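Local coordinates for protein putative glucoamylase (Bacteroides caccae ATCC 43185, PDB 4QT9) that probably hydrolyses glycosidic bonds in glucose-containing carbohydrates and adopts an alpha/alpha toroid fold, at residues A111-W116 with G121-F126; N184-H189 with H221-A226; A343-I348 with L356-H361. All coordinates share one frame; numbering follows the deposited sequence. Where two conformers were deposited one is given.

Contact 1 of 3, residues A111-W116 with G121-F126; sequences AYPHWW and GKVKPF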
loop_
_atom_site.group_PDB
_atom_site.type_symbol
_atom_site.label_atom_id
_atom_site.label_comp_id
_atom_site.label_asym_id
_atom_site.label_seq_id
_atom_site.Cartn_x
_atom_site.Cartn_y
_atom_site.Cartn_z
ATOM N N ALA A 111 -6.240 1.802 -17.138
ATOM C CA ALA A 111 -5.649 1.190 -15.956
ATOM C C ALA A 111 -4.166 0.856 -16.212
ATOM O O ALA A 111 -3.769 0.572 -17.343
ATOM C CB ALA A 111 -6.418 -0.070 -15.551
ATOM N N TYR A 112 -3.362 0.866 -15.157
ATOM C CA TYR A 112 -1.942 0.566 -15.306
ATOM C C TYR A 112 -1.652 -0.905 -14.990
ATOM O O TYR A 112 -2.369 -1.528 -14.196
ATOM C CB TYR A 112 -1.098 1.510 -14.444
ATOM C CG TYR A 112 -1.032 2.913 -15.014
ATOM C CD1 TYR A 112 -0.195 3.213 -16.088
ATOM C CD2 TYR A 112 -1.834 3.932 -14.506
ATOM C CE1 TYR A 112 -0.112 4.507 -16.604
ATOM C CE2 TYR A 112 -1.779 5.225 -15.032
ATOM C CZ TYR A 112 -0.910 5.506 -16.078
ATOM O OH TYR A 112 -0.814 6.770 -16.588
ATOM N N PRO A 113 -0.602 -1.502 -15.627
ATOM C CA PRO A 113 -0.268 -2.903 -15.294
ATOM C C PRO A 113 0.422 -2.993 -13.937
ATOM O O PRO A 113 0.831 -1.956 -13.398
ATOM C CB PRO A 113 0.729 -3.282 -16.388
ATOM C CG PRO A 113 1.436 -1.997 -16.698
ATOM C CD PRO A 113 0.367 -0.943 -16.606
ATOM N N HIS A 114 0.622 -4.219 -13.414
ATOM C CA HIS A 114 1.389 -4.415 -12.172
ATOM C C HIS A 114 2.826 -3.876 -12.324
ATOM O O HIS A 114 3.314 -3.133 -11.476
ATOM C CB HIS A 114 1.462 -5.901 -11.804
ATOM C CG HIS A 114 1.928 -6.167 -10.403
ATOM N ND1 HIS A 114 1.246 -7.029 -9.590
ATOM C CD2 HIS A 114 2.978 -5.662 -9.718
ATOM C CE1 HIS A 114 1.883 -7.025 -8.432
ATOM N NE2 HIS A 114 2.935 -6.219 -8.464
ATOM N N TRP A 115 3.470 -4.217 -13.438
ATOM C CA TRP A 115 4.858 -3.836 -13.726
ATOM C C TRP A 115 5.082 -3.256 -15.108
ATOM O O TRP A 115 4.431 -3.669 -16.060
ATOM C CB TRP A 115 5.740 -5.098 -13.688
ATOM C CG TRP A 115 5.991 -5.743 -12.360
ATOM C CD1 TRP A 115 6.079 -5.124 -11.147
ATOM C CD2 TRP A 115 6.414 -7.099 -12.152
ATOM N NE1 TRP A 115 6.468 -6.025 -10.181
ATOM C CE2 TRP A 115 6.692 -7.246 -10.772
ATOM C CE3 TRP A 115 6.595 -8.211 -13.004
ATOM C CZ2 TRP A 115 7.125 -8.464 -10.216
ATOM C CZ3 TRP A 115 7.066 -9.404 -12.461
ATOM C CH2 TRP A 115 7.317 -9.525 -11.084
ATOM N N TRP A 116 6.091 -2.393 -15.221
ATOM C CA TRP A 116 6.713 -1.929 -16.461
ATOM C C TRP A 116 8.211 -2.040 -16.343
ATOM O O TRP A 116 8.765 -2.029 -15.240
ATOM C CB TRP A 116 6.438 -0.452 -16.830
ATOM C CG TRP A 116 5.063 0.099 -16.719
ATOM C CD1 TRP A 116 4.157 0.236 -17.730
ATOM C CD2 TRP A 116 4.548 0.845 -15.612
ATOM N NE1 TRP A 116 3.056 0.935 -17.287
ATOM C CE2 TRP A 116 3.281 1.342 -15.995
ATOM C CE3 TRP A 116 4.999 1.079 -14.298
ATOM C CZ2 TRP A 116 2.489 2.101 -15.132
ATOM C CZ3 TRP A 116 4.201 1.817 -13.442
ATOM C CH2 TRP A 116 2.973 2.338 -13.870
ATOM N N GLY A 121 8.791 1.851 -20.432
ATOM C CA GLY A 121 7.384 2.011 -20.082
ATOM C C GLY A 121 6.509 0.914 -20.659
ATOM O O GLY A 121 5.281 1.005 -20.627
ATOM N N LYS A 122 7.140 -0.148 -21.168
ATOM C CA LYS A 122 6.437 -1.313 -21.691
ATOM C C LYS A 122 6.066 -2.253 -20.545
ATOM O O LYS A 122 6.843 -2.419 -19.608
ATOM C CB LYS A 122 7.302 -2.040 -22.738
ATOM C CG LYS A 122 7.614 -1.192 -23.984
ATOM C CD LYS A 122 6.440 -1.094 -24.963
ATOM C CE LYS A 122 6.889 -0.484 -26.275
ATOM N NZ LYS A 122 5.742 -0.085 -27.126
ATOM N N VAL A 123 4.866 -2.841 -20.594
ATOM C CA VAL A 123 4.403 -3.782 -19.579
ATOM C C VAL A 123 5.367 -4.987 -19.425
ATOM O O VAL A 123 5.948 -5.470 -20.396
ATOM C CB VAL A 123 2.938 -4.275 -19.865
ATOM C CG1 VAL A 123 2.798 -4.887 -21.256
ATOM C CG2 VAL A 123 2.443 -5.266 -18.798
ATOM N N LYS A 124 5.529 -5.450 -18.189
ATOM C CA LYS A 124 6.217 -6.686 -17.917
ATOM C C LYS A 124 5.157 -7.589 -17.312
ATOM O O LYS A 124 4.628 -7.270 -16.235
ATOM C CB LYS A 124 7.482 -6.563 -17.048
ATOM C CG LYS A 124 8.035 -7.964 -16.756
ATOM C CD LYS A 124 9.223 -8.013 -15.806
ATOM C CE LYS A 124 9.705 -9.430 -15.612
ATOM N NZ LYS A 124 10.838 -9.509 -14.646
ATOM N N PRO A 125 4.793 -8.693 -18.010
ATOM C CA PRO A 125 3.747 -9.582 -17.462
ATOM C C PRO A 125 4.095 -10.058 -16.052
ATOM O O PRO A 125 5.251 -10.378 -15.783
ATOM C CB PRO A 125 3.675 -10.734 -18.466
ATOM C CG PRO A 125 4.210 -10.128 -19.768
ATOM C CD PRO A 125 5.321 -9.199 -19.300
ATOM N N PHE A 126 3.118 -9.987 -15.120
ATOM C CA PHE A 126 3.343 -10.403 -13.736
ATOM C C PHE A 126 3.131 -11.931 -13.606
ATOM O O PHE A 126 3.533 -12.536 -12.617
ATOM C CB PHE A 126 2.482 -9.591 -12.758
ATOM C CG PHE A 126 2.668 -9.948 -11.298
ATOM C CD1 PHE A 126 3.866 -9.678 -10.643
ATOM C CD2 PHE A 126 1.633 -10.527 -10.569
ATOM C CE1 PHE A 126 4.044 -10.019 -9.293
ATOM C CE2 PHE A 126 1.801 -10.846 -9.207
ATOM C CZ PHE A 126 3.014 -10.605 -8.582
HETATM O O HOH W 1 2.314 -6.511 -15.015
#
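H114 and F126 both turn CG anti to the backbone N (chi1 -166° and -179°), and this brings imidazole and phenyl face to face. Their centroids lie 4.0 Å apart with the planes inclined by 17°, and H114 ND1 sits above the phenyl centre. The same phenyl directs its edge at W115: F126 CD1 lies 3.5 Å from W115 CH2, over the indole's six-membered ring near its rim, with the two planes almost perpendicular. The extended K124 chain runs beside the indole, K124 CD being 3.8 Å from W115 CE3. W115 NE1 is hydrogen-bonded to E49, so a leucine in place of W115 would probably leave the F126 edge without its aromatic face and E49 without this donor. Between the backbones, K124 N donates to W115 O at 3.0 Å. One water links the strands further, accepting from W115 N (3.0 Å) and donating to K124 O (2.7 Å). P113 CB meets V123 CG2 at 3.6 Å. W116 and V123 form an antiparallel non-hydrogen-bonded pair, as expected for a beta hairpin, here at the border of a three-stranded sheet whose other outer strand is 64-66.

Contact 2 of 3, residues N184-H189 with H221-A226; sequences NVLYWH and HGVPAA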
loop_
_atom_site.group_PDB
_atom_site.type_symbol
_atom_site.label_atom_id
_atom_site.label_comp_id
_atom_site.label_asym_id
_atom_site.label_seq_id
_atom_site.Cartn_x
_atom_site.Cartn_y
_atom_site.Cartn_z
ATOM N N ASN A 184 -22.125 -6.116 -11.385
ATOM C CA ASN A 184 -22.036 -5.298 -10.160
ATOM C C ASN A 184 -20.897 -5.789 -9.271
ATOM O O ASN A 184 -21.089 -6.213 -8.132
ATOM C CB ASN A 184 -23.374 -5.259 -9.424
ATOM C CG ASN A 184 -24.388 -4.465 -10.196
ATOM O OD1 ASN A 184 -24.104 -3.372 -10.707
ATOM N ND2 ASN A 184 -25.558 -5.018 -10.356
ATOM N N VAL A 185 -19.686 -5.711 -9.826
ATOM C CA VAL A 185 -18.425 -6.152 -9.206
ATOM C C VAL A 185 -17.292 -5.626 -10.080
ATOM O O VAL A 185 -17.507 -5.371 -11.273
ATOM C CB VAL A 185 -18.390 -7.711 -9.072
ATOM C CG1 VAL A 185 -18.341 -8.396 -10.448
ATOM C CG2 VAL A 185 -17.239 -8.181 -8.170
ATOM N N LEU A 186 -16.094 -5.491 -9.505
ATOM C CA LEU A 186 -14.907 -5.100 -10.259
ATOM C C LEU A 186 -13.978 -6.291 -10.386
ATOM O O LEU A 186 -13.722 -6.969 -9.395
ATOM C CB LEU A 186 -14.169 -3.927 -9.577
ATOM C CG LEU A 186 -14.905 -2.596 -9.561
ATOM C CD1 LEU A 186 -14.264 -1.647 -8.570
ATOM C CD2 LEU A 186 -14.951 -1.991 -10.971
ATOM N N TYR A 187 -13.475 -6.541 -11.594
ATOM C CA TYR A 187 -12.495 -7.601 -11.847
ATOM C C TYR A 187 -11.088 -7.037 -11.674
ATOM O O TYR A 187 -10.830 -5.869 -11.985
ATOM C CB TYR A 187 -12.683 -8.202 -13.246
ATOM C CG TYR A 187 -13.855 -9.152 -13.318
ATOM C CD1 TYR A 187 -15.161 -8.676 -13.442
ATOM C CD2 TYR A 187 -13.664 -10.529 -13.264
ATOM C CE1 TYR A 187 -16.248 -9.549 -13.488
ATOM C CE2 TYR A 187 -14.744 -11.411 -13.300
ATOM C CZ TYR A 187 -16.033 -10.917 -13.428
ATOM O OH TYR A 187 -17.092 -11.780 -13.494
ATOM N N TRP A 188 -10.174 -7.860 -11.147
ATOM C CA TRP A 188 -8.806 -7.459 -10.882
ATOM C C TRP A 188 -8.032 -7.138 -12.173
ATOM O O TRP A 188 -7.307 -6.134 -12.219
ATOM C CB TRP A 188 -8.084 -8.596 -10.108
ATOM C CG TRP A 188 -6.864 -8.163 -9.346
ATOM C CD1 TRP A 188 -5.774 -7.498 -9.841
ATOM C CD2 TRP A 188 -6.544 -8.500 -7.985
ATOM N NE1 TRP A 188 -4.826 -7.341 -8.858
ATOM C CE2 TRP A 188 -5.256 -7.978 -7.717
ATOM C CE3 TRP A 188 -7.225 -9.199 -6.961
ATOM C CZ2 TRP A 188 -4.652 -8.090 -6.456
ATOM C CZ3 TRP A 188 -6.647 -9.272 -5.704
ATOM C CH2 TRP A 188 -5.376 -8.721 -5.458
ATOM N N HIS A 189 -8.173 -8.009 -13.204
ATOM C CA HIS A 189 -7.425 -7.911 -14.455
ATOM C C HIS A 189 -8.224 -7.890 -15.728
ATOM O O HIS A 189 -9.328 -8.424 -15.824
ATOM C CB HIS A 189 -6.459 -9.103 -14.609
ATOM C CG HIS A 189 -5.796 -9.553 -13.351
ATOM N ND1 HIS A 189 -6.368 -10.523 -12.554
ATOM C CD2 HIS A 189 -4.598 -9.204 -12.831
ATOM C CE1 HIS A 189 -5.498 -10.732 -11.579
ATOM N NE2 HIS A 189 -4.442 -9.934 -11.689
ATOM N N HIS A 221 -15.562 7.910 -15.351
ATOM C CA HIS A 221 -15.917 6.507 -15.554
ATOM C C HIS A 221 -16.263 5.838 -14.238
ATOM O O HIS A 221 -15.889 4.685 -13.997
ATOM C CB HIS A 221 -14.758 5.772 -16.257
ATOM C CG HIS A 221 -14.379 6.377 -17.579
ATOM N ND1 HIS A 221 -15.149 6.182 -18.711
ATOM C CD2 HIS A 221 -13.290 7.108 -17.914
ATOM C CE1 HIS A 221 -14.535 6.838 -19.682
ATOM N NE2 HIS A 221 -13.415 7.418 -19.244
ATOM N N GLY A 222 -16.978 6.579 -13.392
ATOM C CA GLY A 222 -17.435 6.120 -12.081
ATOM C C GLY A 222 -18.411 4.962 -12.172
ATOM O O GLY A 222 -19.144 4.831 -13.155
ATOM N N VAL A 223 -18.402 4.094 -11.165
ATOM C CA VAL A 223 -19.276 2.941 -11.180
ATOM C C VAL A 223 -20.529 3.181 -10.309
ATOM O O VAL A 223 -20.457 3.959 -9.348
ATOM C CB VAL A 223 -18.522 1.655 -10.734
ATOM C CG1 VAL A 223 -17.325 1.384 -11.633
ATOM C CG2 VAL A 223 -18.117 1.712 -9.267
ATOM N N PRO A 224 -21.659 2.479 -10.600
ATOM C CA PRO A 224 -22.845 2.581 -9.705
ATOM C C PRO A 224 -22.538 2.090 -8.285
ATOM O O PRO A 224 -21.660 1.246 -8.129
ATOM C CB PRO A 224 -23.873 1.653 -10.352
ATOM C CG PRO A 224 -23.354 1.316 -11.687
ATOM C CD PRO A 224 -21.888 1.525 -11.704
ATOM N N ALA A 225 -23.294 2.556 -7.256
ATOM C CA ALA A 225 -23.096 2.104 -5.870
ATOM C C ALA A 225 -23.324 0.607 -5.733
ATOM O O ALA A 225 -22.677 -0.018 -4.896
ATOM C CB ALA A 225 -24.002 2.852 -4.918
ATOM N N ALA A 226 -24.189 0.022 -6.595
ATOM C CA ALA A 226 -24.489 -1.424 -6.594
ATOM C C ALA A 226 -23.209 -2.266 -6.755
ATOM O O ALA A 226 -23.119 -3.364 -6.204
ATOM C CB ALA A 226 -25.485 -1.758 -7.698
#
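The carboxamide of N184 carries the methyl of A226 over one face: A226 CB stands 3.7 Å above the carboxamide plane, 3.7 Å from N184 OD1 and 3.8 Å from N184 CG. The arrangement is a loop laid against the first turn of helix 225-232 in the helical alpha/alpha toroid. N184 OD1 also takes a weak hydrogen bond from R179. Nearer the backbone, N184 CB lies 3.7 Å from A226 O, so the asparagine meets both the methyl and the carbonyl of this alanine. The small interface, 174 Å² summed over both sides, fits a contact made at two points. The second is apolar and looser, a branch of L186 crossing toward V223. L186 places CG anti to its carbonyl carbon (chi1 -67°), and its far end approaches V223 more closely than its CB does. Both side chains also touch A215 of helix 209-217, and L186 reaches V227, which N184 touches as well. The L186 backbone N is held by Y212 OH, and V223 O accepts from K426 NZ. Between the two branched side chains the closest atoms are L186 CD2 and V223 CG1, at 4.2 Å.

Contact 3 of 3, residues A343-I348 with L356-H361; sequences AALSSI and LQVMRH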
loop_
_atom_site.group_PDB
_atom_site.type_symbol
_atom_site.label_atom_id
_atom_site.label_comp_id
_atom_site.label_asym_id
_atom_site.label_seq_id
_atom_site.Cartn_x
_atom_site.Cartn_y
_atom_site.Cartn_z
ATOM N N ALA A 343 5.054 -4.636 8.889
ATOM C CA ALA A 343 3.817 -5.017 9.568
ATOM C C ALA A 343 3.562 -4.195 10.844
ATOM O O ALA A 343 2.556 -3.490 10.919
ATOM C CB ALA A 343 3.823 -6.501 9.881
ATOM N N ALA A 344 4.450 -4.257 11.813
ATOM C CA ALA A 344 4.246 -3.530 13.068
ATOM C C ALA A 344 4.420 -2.044 12.869
ATOM O O ALA A 344 3.646 -1.267 13.438
ATOM C CB ALA A 344 5.202 -4.023 14.144
ATOM N N LEU A 345 5.372 -1.644 12.015
ATOM C CA LEU A 345 5.666 -0.223 11.852
ATOM C C LEU A 345 4.602 0.517 11.079
ATOM O O LEU A 345 4.314 1.648 11.453
ATOM C CB LEU A 345 7.048 0.049 11.246
ATOM C CG LEU A 345 8.246 -0.687 11.858
ATOM C CD1 LEU A 345 9.544 -0.115 11.330
ATOM C CD2 LEU A 345 8.231 -0.672 13.340
ATOM N N SER A 346 3.961 -0.108 10.063
ATOM C CA SER A 346 2.909 0.593 9.317
ATOM C C SER A 346 1.553 0.562 10.081
ATOM O O SER A 346 0.566 1.086 9.590
ATOM C CB SER A 346 2.764 0.034 7.902
ATOM O OG SER A 346 4.025 -0.007 7.245
ATOM N N SER A 347 1.526 -0.024 11.273
ATOM C CA SER A 347 0.351 -0.036 12.125
ATOM C C SER A 347 0.499 0.980 13.266
ATOM O O SER A 347 -0.327 0.991 14.169
ATOM C CB SER A 347 0.068 -1.444 12.649
ATOM O OG SER A 347 -0.872 -2.040 11.763
ATOM N N ILE A 348 1.532 1.853 13.196
ATOM C CA ILE A 348 1.812 2.913 14.187
ATOM C C ILE A 348 0.570 3.816 14.402
ATOM O O ILE A 348 0.326 4.255 15.524
ATOM C CB ILE A 348 3.071 3.748 13.806
ATOM C CG1 ILE A 348 3.490 4.712 14.946
ATOM C CG2 ILE A 348 2.909 4.479 12.443
ATOM C CD1 ILE A 348 4.934 5.248 14.855
ATOM N N LEU A 356 5.935 1.506 18.259
ATOM C CA LEU A 356 7.180 2.206 18.583
ATOM C C LEU A 356 8.119 1.277 19.360
ATOM O O LEU A 356 9.338 1.418 19.261
ATOM C CB LEU A 356 6.896 3.498 19.353
ATOM C CG LEU A 356 6.562 4.711 18.488
ATOM C CD1 LEU A 356 5.938 5.814 19.299
ATOM C CD2 LEU A 356 7.796 5.242 17.787
ATOM N N GLN A 357 7.546 0.292 20.086
ATOM C CA GLN A 357 8.272 -0.722 20.848
ATOM C C GLN A 357 9.082 -1.591 19.898
ATOM O O GLN A 357 10.259 -1.851 20.134
ATOM C CB GLN A 357 7.274 -1.590 21.628
ATOM C CG GLN A 357 7.708 -1.893 23.028
ATOM C CD GLN A 357 6.748 -2.828 23.714
ATOM O OE1 GLN A 357 5.520 -2.650 23.664
ATOM N NE2 GLN A 357 7.302 -3.841 24.385
ATOM N N VAL A 358 8.446 -2.011 18.798
ATOM C CA VAL A 358 9.097 -2.845 17.796
ATOM C C VAL A 358 10.110 -1.996 17.028
ATOM O O VAL A 358 11.235 -2.465 16.795
ATOM C CB VAL A 358 8.039 -3.506 16.881
ATOM C CG1 VAL A 358 8.682 -4.261 15.720
ATOM C CG2 VAL A 358 7.169 -4.446 17.704
HETATM N N MSE A 359 9.749 -0.730 16.704
HETATM C CA MSE A 359 10.647 0.174 15.979
HETATM C C MSE A 359 11.952 0.395 16.754
HETATM O O MSE A 359 13.025 0.320 16.167
HETATM C CB MSE A 359 9.976 1.515 15.692
HETATM C CG MSE A 359 10.755 2.353 14.676
HETATM SE SE MSE A 359 10.020 4.151 14.499
HETATM C CE MSE A 359 8.226 3.752 14.066
ATOM N N ARG A 360 11.843 0.663 18.063
ATOM C CA ARG A 360 12.966 0.879 18.988
ATOM C C ARG A 360 13.855 -0.388 19.071
ATOM O O ARG A 360 15.100 -0.275 18.992
ATOM C CB ARG A 360 12.400 1.284 20.376
ATOM C CG ARG A 360 13.331 1.204 21.590
ATOM C CD ARG A 360 14.089 2.487 21.853
ATOM N NE ARG A 360 13.212 3.654 21.975
ATOM C CZ ARG A 360 13.557 4.881 21.603
ATOM N NH1 ARG A 360 14.760 5.114 21.089
ATOM N NH2 ARG A 360 12.704 5.886 21.742
ATOM N N HIS A 361 13.207 -1.583 19.183
ATOM C CA HIS A 361 13.883 -2.891 19.268
ATOM C C HIS A 361 14.594 -3.236 17.951
ATOM O O HIS A 361 15.752 -3.651 17.992
ATOM C CB HIS A 361 12.878 -3.996 19.638
ATOM C CG HIS A 361 13.462 -5.371 19.722
ATOM N ND1 HIS A 361 14.155 -5.794 20.838
ATOM C CD2 HIS A 361 13.404 -6.389 18.831
ATOM C CE1 HIS A 361 14.524 -7.039 20.582
ATOM N NE2 HIS A 361 14.090 -7.441 19.388
#
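Apolar contacts between A344, L345 and I348 and residues V358, M359 and L356 account for the meeting of the two segments, and all six residues are buried. A344 offers its methyl: A344 CB lies 3.8 Å from V358 CG1 and only slightly farther from V358 CB and V358 CG2, so it faces the whole fork of the valine. L345 uses a single branch, its CD2 lying 3.7 Å from CB of M359, a selenomethionine, and almost as close to the M359 backbone CA. The M359 chain leaves with CG anti to the backbone N (chi1 -167°) and bends at its third torsion (-56°), which carries CE round to I348. I348 CD1 touches M359 CE at 3.7 Å and L356 CG at 4.0 Å, but both contacts belong to one of two deposited conformers and are less certain for that reason.

The short helix 341-345 ends in a type I turn, L345 to I348, and the chain then enters helix 352-364; the two consecutive helices pack together within a protein of alpha/alpha toroid fold. Hydrogen bonds fix the backbone around the apolar patch. I348 N bonds to L345 O (3.3 Å) across the turn, and A344 O receives S355 OG from just ahead of the second segment. Neighbouring helices add further apolar contacts: M25 of helix 21-37 touches both I348 and L356, and I402 of helix 392-406 meets M359.

The three contacts follow one another along the chain without overlap and do not touch. Contacts 1 and 2 are neighbours, with centres 21 Å apart and nearest atoms about 6 Å apart. Contact 3 lies on the opposite side of the chain's centre from both: its centre is 32 Å from that of contact 1 and 35 Å from that of contact 2, with nearest-atom gaps of about 17 and 18 Å. Helix 135-152 joins the first two indirectly, touching H114 in one and L186 in the other. A bound acetate about 5 Å from the H114 side chain, probably from the crystallisation liquor, may mark a pocket beside contact 1; it does not by itself locate the active site.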